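Carbamate kinase (Mycoplasma penetrans, PDB 4AXS) probably acts as a carbamate kinase of the amino acid kinase family, transferring the phosphoryl group of carbamoyl phosphate to ADP to make ATP. Local coordinates at residues A298-I312 with A321-A332. Residues are numbered along the deposited sequence; the frame is centred on the assembly and turned at random.
Sequences AMGFVNGHPNRSAII and ALKGLSGTKIIA
Ile-330 lies beneath the end of helix 292-302, on the sheet face it shares with Ala-310, Ile-312 and Thr-328, and its branches divide the work. CG1 stands anti to the carbonyl carbon (chi1 -75°), which carries CD1 to within 3.5 Å of Ala-298 CB and 4.1 Å of Ile-312 CD1; the CG2 branch lies 3.8 Å from Val-302 CG2. The backbones form an antiparallel ladder. Ala-310 and Ile-330 are a hydrogen-bonded pair, with Ala-310 N to Ile-330 O at 3.0 Å and Ile-330 N to Ala-310 O at 2.8 Å, both donors in the carbonyl plane. Ile-312 N reaches Thr-328 O almost straight (171° at the hydrogen), although tilted 34° from that carbonyl plane; the return bond from Thr-328 N to Ile-312 O is weak. On the other face, the bent chain of Lys-329 runs past Ser-309, its CE 3.6 Å from Ser-309 CB, while Ile-311 CD1 meets Leu-322 CD2 at 4.2 Å and its CG2 lies 4.0 Å from Ala-321 CB. Thr-328 OG1 is hydrogen-bonded to Leu-269 O and Val-257 N. After strand 309-313 the chain returns through helix 318-321 to pair antiparallel as 328-330, an outermost strand of the five-stranded mixed sheet within this chain; 309-313 has parallel strand 247-251 as its other neighbour.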
# COMPACT_ATOMS: atom_id res chain seq x y z
N ALA A 298 12.31 10.21 -20.16
CA ALA A 298 13.75 10.02 -20.07
C ALA A 298 14.48 11.33 -20.32
O ALA A 298 15.52 11.60 -19.72
CB ALA A 298 14.21 8.95 -21.03
N MET A 299 13.92 12.14 -21.21
CA MET A 299 14.48 13.45 -21.53
C MET A 299 14.33 14.38 -20.33
O MET A 299 15.30 15.03 -19.90
CB MET A 299 13.78 14.03 -22.78
CG MET A 299 14.12 13.27 -24.06
SD MET A 299 13.12 13.53 -25.55
CE MET A 299 13.32 15.27 -25.92
N GLY A 300 13.12 14.42 -19.77
CA GLY A 300 12.83 15.29 -18.65
C GLY A 300 13.80 15.11 -17.49
O GLY A 300 14.03 16.05 -16.72
N PHE A 301 14.37 13.92 -17.37
CA PHE A 301 15.24 13.60 -16.25
C PHE A 301 16.71 13.98 -16.50
O PHE A 301 17.34 14.59 -15.64
CB PHE A 301 15.13 12.12 -15.87
CG PHE A 301 16.22 11.64 -14.94
CD1 PHE A 301 16.25 12.06 -13.61
CD2 PHE A 301 17.21 10.78 -15.39
CE1 PHE A 301 17.25 11.63 -12.76
CE2 PHE A 301 18.20 10.34 -14.54
CZ PHE A 301 18.23 10.77 -13.22
N VAL A 302 17.23 13.63 -17.67
CA VAL A 302 18.64 13.93 -17.99
C VAL A 302 18.86 15.38 -18.41
O VAL A 302 19.99 15.87 -18.37
CB VAL A 302 19.23 13.01 -19.09
CG1 VAL A 302 19.08 11.55 -18.71
CG2 VAL A 302 18.58 13.29 -20.45
N ASN A 303 17.79 16.07 -18.81
CA ASN A 303 17.92 17.41 -19.37
C ASN A 303 18.66 18.39 -18.44
O ASN A 303 18.21 18.65 -17.31
CB ASN A 303 16.55 17.98 -19.76
CG ASN A 303 16.65 19.06 -20.83
OD1 ASN A 303 15.99 20.10 -20.74
ND2 ASN A 303 17.48 18.81 -21.84
N GLY A 304 19.79 18.91 -18.93
CA GLY A 304 20.61 19.83 -18.18
C GLY A 304 21.31 19.19 -16.99
O GLY A 304 21.46 19.80 -15.93
N HIS A 305 21.72 17.94 -17.17
CA HIS A 305 22.40 17.21 -16.11
C HIS A 305 23.41 16.25 -16.71
O HIS A 305 23.14 15.06 -16.85
CB HIS A 305 21.39 16.44 -15.27
CG HIS A 305 20.71 17.27 -14.23
ND1 HIS A 305 21.23 17.45 -12.97
CD2 HIS A 305 19.54 17.95 -14.26
CE1 HIS A 305 20.42 18.22 -12.27
NE2 HIS A 305 19.39 18.54 -13.03
N PRO A 306 24.58 16.78 -17.08
CA PRO A 306 25.66 15.99 -17.67
C PRO A 306 26.04 14.78 -16.82
O PRO A 306 26.64 13.83 -17.32
CB PRO A 306 26.81 16.99 -17.74
CG PRO A 306 26.13 18.34 -17.88
CD PRO A 306 24.87 18.23 -17.08
N ASN A 307 25.67 14.80 -15.55
CA ASN A 307 26.04 13.72 -14.63
C ASN A 307 25.05 12.54 -14.54
O ASN A 307 25.14 11.72 -13.61
CB ASN A 307 26.33 14.29 -13.22
CG ASN A 307 25.29 15.31 -12.75
OD1 ASN A 307 24.83 15.25 -11.61
ND2 ASN A 307 24.91 16.25 -13.62
N ARG A 308 24.13 12.44 -15.49
CA ARG A 308 23.06 11.44 -15.41
C ARG A 308 22.59 10.94 -16.78
O ARG A 308 22.56 11.70 -17.75
CB ARG A 308 21.86 11.98 -14.62
CG ARG A 308 21.28 13.29 -15.15
CD ARG A 308 19.97 13.68 -14.46
NE ARG A 308 20.09 13.75 -13.00
CZ ARG A 308 19.18 14.28 -12.19
NH1 ARG A 308 18.06 14.81 -12.68
NH2 ARG A 308 19.40 14.30 -10.88
N SER A 309 22.22 9.67 -16.84
CA SER A 309 21.72 9.08 -18.07
C SER A 309 20.36 8.41 -17.86
O SER A 309 19.86 8.34 -16.73
CB SER A 309 22.73 8.08 -18.65
OG SER A 309 23.27 7.25 -17.64
N ALA A 310 19.77 7.93 -18.94
CA ALA A 310 18.51 7.19 -18.86
C ALA A 310 18.61 6.01 -19.80
O ALA A 310 19.01 6.16 -20.96
CB ALA A 310 17.32 8.08 -19.21
N ILE A 311 18.26 4.84 -19.31
CA ILE A 311 18.42 3.66 -20.14
C ILE A 311 17.08 3.03 -20.44
O ILE A 311 16.32 2.75 -19.53
CB ILE A 311 19.33 2.63 -19.47
CG1 ILE A 311 20.72 3.23 -19.24
CG2 ILE A 311 19.44 1.38 -20.35
CD1 ILE A 311 21.63 2.38 -18.37
N ILE A 312 16.80 2.84 -21.72
CA ILE A 312 15.59 2.15 -22.15
C ILE A 312 15.95 0.78 -22.71
O ILE A 312 16.18 0.64 -23.90
CB ILE A 312 14.82 2.94 -23.22
CG1 ILE A 312 14.36 4.29 -22.66
CG2 ILE A 312 13.62 2.16 -23.70
CD1 ILE A 312 13.31 4.96 -23.53
N ALA A 321 22.79 -3.82 -20.38
CA ALA A 321 22.34 -2.49 -20.77
C ALA A 321 23.05 -1.40 -19.98
O ALA A 321 23.35 -0.33 -20.52
CB ALA A 321 20.84 -2.37 -20.59
N LEU A 322 23.34 -1.69 -18.72
CA LEU A 322 24.02 -0.74 -17.85
C LEU A 322 25.49 -0.56 -18.23
O LEU A 322 26.20 0.23 -17.61
CB LEU A 322 23.91 -1.18 -16.40
CG LEU A 322 22.55 -0.86 -15.80
CD1 LEU A 322 22.00 -2.09 -15.11
CD2 LEU A 322 22.65 0.34 -14.85
N LYS A 323 25.92 -1.29 -19.25
CA LYS A 323 27.29 -1.19 -19.74
C LYS A 323 27.36 -1.02 -21.25
O LYS A 323 28.24 -1.58 -21.91
CB LYS A 323 28.11 -2.39 -19.27
CG LYS A 323 28.61 -2.23 -17.85
CD LYS A 323 29.08 -0.80 -17.63
CE LYS A 323 29.64 -0.58 -16.24
NZ LYS A 323 30.15 0.82 -16.11
N GLY A 324 26.44 -0.23 -21.79
CA GLY A 324 26.45 0.11 -23.20
C GLY A 324 26.16 -1.06 -24.13
O GLY A 324 25.81 -0.85 -25.30
N LEU A 325 26.28 -2.27 -23.61
CA LEU A 325 26.18 -3.47 -24.43
C LEU A 325 24.77 -3.72 -24.98
O LEU A 325 24.61 -4.48 -25.94
CB LEU A 325 26.67 -4.71 -23.66
CG LEU A 325 28.04 -4.60 -22.98
CD1 LEU A 325 28.60 -5.99 -22.69
CD2 LEU A 325 29.02 -3.78 -23.82
N SER A 326 23.76 -3.11 -24.38
CA SER A 326 22.41 -3.18 -24.95
C SER A 326 21.61 -1.93 -24.62
O SER A 326 22.07 -1.03 -23.90
CB SER A 326 21.68 -4.45 -24.51
OG SER A 326 20.59 -4.76 -25.38
N GLY A 327 20.41 -1.85 -25.19
CA GLY A 327 19.52 -0.74 -24.89
C GLY A 327 20.01 0.62 -25.37
O GLY A 327 21.10 0.76 -25.92
N THR A 328 19.18 1.63 -25.13
CA THR A 328 19.41 2.96 -25.66
C THR A 328 19.65 3.95 -24.55
O THR A 328 18.74 4.25 -23.77
CB THR A 328 18.21 3.45 -26.48
OG1 THR A 328 18.02 2.60 -27.63
CG2 THR A 328 18.41 4.89 -26.91
N LYS A 329 20.88 4.46 -24.46
CA LYS A 329 21.22 5.45 -23.44
C LYS A 329 20.80 6.85 -23.90
O LYS A 329 21.01 7.22 -25.05
CB LYS A 329 22.71 5.41 -23.15
CG LYS A 329 23.16 6.24 -21.95
CD LYS A 329 24.61 6.67 -22.10
CE LYS A 329 25.33 6.74 -20.76
NZ LYS A 329 26.19 5.54 -20.51
N ILE A 330 20.18 7.60 -22.99
CA ILE A 330 19.72 8.96 -23.29
C ILE A 330 20.45 9.97 -22.42
O ILE A 330 20.58 9.78 -21.21
CB ILE A 330 18.19 9.12 -23.09
CG1 ILE A 330 17.44 8.46 -24.24
CG2 ILE A 330 17.81 10.58 -23.00
CD1 ILE A 330 16.05 7.98 -23.89
N ILE A 331 20.94 11.05 -23.03
CA ILE A 331 21.71 12.04 -22.29
C ILE A 331 21.29 13.47 -22.58
O ILE A 331 20.58 13.74 -23.55
CB ILE A 331 23.22 11.90 -22.54
CG1 ILE A 331 23.53 12.01 -24.03
CG2 ILE A 331 23.74 10.57 -21.98
CD1 ILE A 331 24.94 12.42 -24.32
N ALA A 332 21.72 14.39 -21.73
CA ALA A 332 21.37 15.81 -21.87
C ALA A 332 21.64 16.29 -23.30
O ALA A 332 22.80 16.44 -23.69
CB ALA A 332 22.15 16.66 -20.87